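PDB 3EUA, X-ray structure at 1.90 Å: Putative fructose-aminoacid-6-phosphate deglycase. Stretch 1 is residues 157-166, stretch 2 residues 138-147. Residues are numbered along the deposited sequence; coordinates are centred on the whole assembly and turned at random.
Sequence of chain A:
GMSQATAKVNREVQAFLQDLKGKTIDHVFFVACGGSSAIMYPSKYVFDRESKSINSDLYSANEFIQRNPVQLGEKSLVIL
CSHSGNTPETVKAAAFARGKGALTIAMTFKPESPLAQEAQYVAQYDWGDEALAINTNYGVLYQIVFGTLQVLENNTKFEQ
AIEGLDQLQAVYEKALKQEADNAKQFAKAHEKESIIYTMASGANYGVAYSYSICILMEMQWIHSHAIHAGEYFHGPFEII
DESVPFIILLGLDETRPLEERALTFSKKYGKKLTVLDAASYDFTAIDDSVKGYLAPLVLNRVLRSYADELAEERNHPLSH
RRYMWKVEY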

# COMPACT_ATOMS: atom_id res chain seq x y z
N LYS A 157 -12.37 18.98 -14.83
CA LYS A 157 -11.43 19.63 -13.92
C LYS A 157 -10.07 20.07 -14.51
O LYS A 157 -9.30 20.77 -13.83
CB LYS A 157 -11.20 18.73 -12.70
CG LYS A 157 -12.50 18.50 -11.88
CD LYS A 157 -12.19 17.93 -10.53
CE LYS A 157 -13.39 17.88 -9.60
NZ LYS A 157 -14.37 16.82 -9.89
N PHE A 158 -9.78 19.70 -15.76
CA PHE A 158 -8.52 20.02 -16.40
C PHE A 158 -8.07 21.49 -16.27
O PHE A 158 -6.95 21.76 -15.88
CB PHE A 158 -8.58 19.64 -17.88
CG PHE A 158 -7.29 19.93 -18.61
CD1 PHE A 158 -6.21 19.06 -18.49
CD2 PHE A 158 -7.17 21.03 -19.44
CE1 PHE A 158 -5.03 19.29 -19.17
CE2 PHE A 158 -5.99 21.29 -20.12
CZ PHE A 158 -4.92 20.42 -19.99
N GLU A 159 -8.94 22.43 -16.62
CA GLU A 159 -8.61 23.85 -16.56
C GLU A 159 -8.21 24.33 -15.16
O GLU A 159 -7.24 25.07 -14.96
CB GLU A 159 -9.79 24.69 -17.04
CG GLU A 159 -9.49 26.19 -17.03
CD GLU A 159 -10.62 27.07 -17.51
OE1 GLU A 159 -11.52 26.61 -18.25
OE2 GLU A 159 -10.57 28.26 -17.15
N GLN A 160 -8.99 23.89 -14.19
CA GLN A 160 -8.76 24.29 -12.81
C GLN A 160 -7.52 23.57 -12.23
O GLN A 160 -6.83 24.12 -11.37
CB GLN A 160 -10.03 24.09 -11.98
CG GLN A 160 -11.24 24.94 -12.49
CD GLN A 160 -11.88 24.45 -13.82
OE1 GLN A 160 -11.83 23.26 -14.17
NE2 GLN A 160 -12.55 25.38 -14.55
N ALA A 161 -7.21 22.38 -12.73
CA ALA A 161 -6.02 21.65 -12.29
C ALA A 161 -4.78 22.36 -12.80
O ALA A 161 -3.84 22.62 -12.03
CB ALA A 161 -6.04 20.22 -12.79
N ILE A 162 -4.78 22.69 -14.09
CA ILE A 162 -3.65 23.39 -14.72
C ILE A 162 -3.47 24.79 -14.15
O ILE A 162 -2.34 25.18 -13.83
CB ILE A 162 -3.77 23.51 -16.25
CG1 ILE A 162 -3.87 22.16 -16.92
CG2 ILE A 162 -2.52 24.12 -16.85
CD1 ILE A 162 -2.68 21.25 -16.60
N GLU A 163 -4.56 25.53 -13.98
CA GLU A 163 -4.45 26.87 -13.37
C GLU A 163 -3.94 26.73 -11.94
O GLU A 163 -3.11 27.52 -11.47
CB GLU A 163 -5.79 27.63 -13.36
CG GLU A 163 -6.33 28.09 -14.72
N GLY A 164 -4.43 25.71 -11.23
CA GLY A 164 -4.00 25.48 -9.85
C GLY A 164 -2.51 25.22 -9.77
O GLY A 164 -1.80 25.77 -8.92
N LEU A 165 -2.02 24.36 -10.66
CA LEU A 165 -0.59 24.07 -10.71
C LEU A 165 0.23 25.34 -10.97
O LEU A 165 1.25 25.55 -10.33
CB LEU A 165 -0.28 23.03 -11.75
CG LEU A 165 -0.56 21.55 -11.40
CD1 LEU A 165 -0.42 20.71 -12.64
CD2 LEU A 165 0.36 21.03 -10.26
N ASP A 166 -0.26 26.20 -11.86
CA ASP A 166 0.44 27.45 -12.19
C ASP A 166 0.49 28.37 -10.96
O ASP A 166 1.55 28.97 -10.67
CB ASP A 166 -0.23 28.16 -13.35
CG ASP A 166 0.65 29.28 -13.94
OD1 ASP A 166 1.90 29.13 -13.91
OD2 ASP A 166 0.08 30.27 -14.47
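Stretch 2 138-147: YGVLYQIVFG

How does stretch 2 run relative to stretch 1? It is helical from Tyr138 to Gly147, part of a longer helix that extends beyond both ends, and its backbone holds the regular i to i+4 ladder, from Tyr142 N to Tyr138 O at 3.1 Å through Gly147 N to Gln143 O at 3.0 Å. Stretch 1 is helical too through most of its length. The two axes make an angle of 172° between their N-to-C directions, so the helices are nearly antiparallel, and they approach to 9.7 Å. The beginning of stretch 2 therefore lies beside the end of stretch 1: Gly139 CA is 6.6 Å from Leu165 CA, Gln143 CA is 6.9 Å from Ile162 CA, and Phe146 CA is 5.3 Å from Phe158 CA.

What does the first turn of stretch 2 offer to stretch 1? Mostly backbone. The ring of Tyr138 leads away from the contact, but the carbonyl of Gly139 meets Leu165, whose CD1 comes to 3.6 Å from Gly139 O. Val140 and Leu141 point their CA-to-CB bonds away, and neither touches stretch 1.

Where do side chains first meet side chains? They do so at Tyr142, which points toward stretch 1 and places its CB 4.0 Å from Leu165 CD1. The other methyl of that leucine, CD2, lies at the edge of the tyrosine ring, near its plane, and Leu165 touches both Gly139 and Tyr142, residues that sit close to one helical turn apart. Gln143 follows, its CB directed sideways. Its CG packs 4.0 Å from Ile162 CD1, an aliphatic contact, while its amide atoms are hydrogen-bonded elsewhere in the structure. The CA-to-CB bond of Ile144 points away, and Val145 is out of reach.

What holds the closing end of stretch 2 against stretch 1? Phe146 does much of the work, with the largest covered area of any residue in either stretch. It points toward stretch 1 and lays one ring face against Ala161: Ala161 CB is 3.6 Å from Phe146 CG and sits 3.7 Å from the ring centroid, only 13° off the normal, a CH-pi contact. Lys157 adds its CB, 4.2 Å from Phe146 CE1. Phe158 brings its ring edge to the backbone, with Phe158 CD1 3.8 Å from Phe146 C and 3.7 Å from Gly147 N, and Phe158 CE1 4.2 Å from Gln143 O. No hydrogen bond crosses between the stretches; the contact rests on packing alone, with 393 Å² buried in all.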

# COMPACT_ATOMS: atom_id res chain seq x y z
N TYR A 138 5.73 16.10 -10.05
CA TYR A 138 4.31 16.10 -9.67
C TYR A 138 3.44 16.91 -10.66
O TYR A 138 2.26 16.53 -10.94
CB TYR A 138 4.13 16.68 -8.30
CG TYR A 138 4.40 15.75 -7.11
CD1 TYR A 138 3.42 14.87 -6.68
CD2 TYR A 138 5.56 15.85 -6.36
CE1 TYR A 138 3.60 14.06 -5.59
CE2 TYR A 138 5.76 15.03 -5.22
CZ TYR A 138 4.78 14.13 -4.86
OH TYR A 138 4.94 13.31 -3.76
N GLY A 139 3.99 18.02 -11.16
CA GLY A 139 3.25 18.89 -12.10
C GLY A 139 2.95 18.20 -13.40
O GLY A 139 1.81 18.17 -13.84
N VAL A 140 4.00 17.64 -13.99
CA VAL A 140 3.89 16.95 -15.29
C VAL A 140 2.98 15.74 -15.17
O VAL A 140 2.22 15.47 -16.07
CB VAL A 140 5.31 16.55 -15.82
CG1 VAL A 140 5.25 15.53 -16.95
CG2 VAL A 140 6.12 17.82 -16.26
N LEU A 141 3.07 15.03 -14.06
CA LEU A 141 2.23 13.86 -13.83
C LEU A 141 0.75 14.26 -13.84
O LEU A 141 -0.08 13.59 -14.47
CB LEU A 141 2.59 13.18 -12.51
CG LEU A 141 1.75 11.96 -12.09
CD1 LEU A 141 1.50 11.04 -13.26
CD2 LEU A 141 2.47 11.22 -10.94
N TYR A 142 0.42 15.33 -13.15
CA TYR A 142 -0.95 15.82 -13.18
C TYR A 142 -1.39 16.35 -14.57
O TYR A 142 -2.56 16.23 -14.94
CB TYR A 142 -1.23 16.87 -12.08
CG TYR A 142 -1.61 16.33 -10.72
CD1 TYR A 142 -2.01 15.00 -10.52
CD2 TYR A 142 -1.82 17.22 -9.66
CE1 TYR A 142 -2.44 14.55 -9.26
CE2 TYR A 142 -2.26 16.78 -8.39
CZ TYR A 142 -2.55 15.45 -8.20
OH TYR A 142 -2.99 15.02 -6.99
N GLN A 143 -0.50 16.96 -15.33
CA GLN A 143 -0.86 17.36 -16.69
C GLN A 143 -1.34 16.12 -17.48
O GLN A 143 -2.38 16.14 -18.17
CB GLN A 143 0.33 18.00 -17.41
CG GLN A 143 0.85 19.32 -16.82
CD GLN A 143 2.11 19.81 -17.52
OE1 GLN A 143 2.25 19.65 -18.72
NE2 GLN A 143 3.02 20.43 -16.77
N ILE A 144 -0.58 15.03 -17.34
CA ILE A 144 -0.91 13.76 -17.99
C ILE A 144 -2.23 13.17 -17.46
O ILE A 144 -3.12 12.78 -18.24
CB ILE A 144 0.20 12.70 -17.76
CG1 ILE A 144 1.54 13.19 -18.37
CG2 ILE A 144 -0.22 11.37 -18.38
CD1 ILE A 144 2.81 12.30 -18.09
N VAL A 145 -2.34 13.11 -16.14
CA VAL A 145 -3.50 12.50 -15.47
C VAL A 145 -4.80 13.27 -15.74
O VAL A 145 -5.76 12.68 -16.23
CB VAL A 145 -3.23 12.34 -13.96
CG1 VAL A 145 -4.47 12.00 -13.15
CG2 VAL A 145 -2.16 11.28 -13.78
N PHE A 146 -4.83 14.56 -15.47
CA PHE A 146 -6.05 15.35 -15.74
C PHE A 146 -6.33 15.48 -17.22
O PHE A 146 -7.49 15.54 -17.63
CB PHE A 146 -6.01 16.72 -15.09
CG PHE A 146 -6.22 16.68 -13.59
CD1 PHE A 146 -7.50 16.70 -13.05
CD2 PHE A 146 -5.15 16.59 -12.73
CE1 PHE A 146 -7.69 16.63 -11.67
CE2 PHE A 146 -5.33 16.53 -11.37
CZ PHE A 146 -6.61 16.54 -10.84
N GLY A 147 -5.26 15.52 -18.01
CA GLY A 147 -5.40 15.57 -19.46
C GLY A 147 -6.05 14.30 -19.98
O GLY A 147 -6.90 14.38 -20.83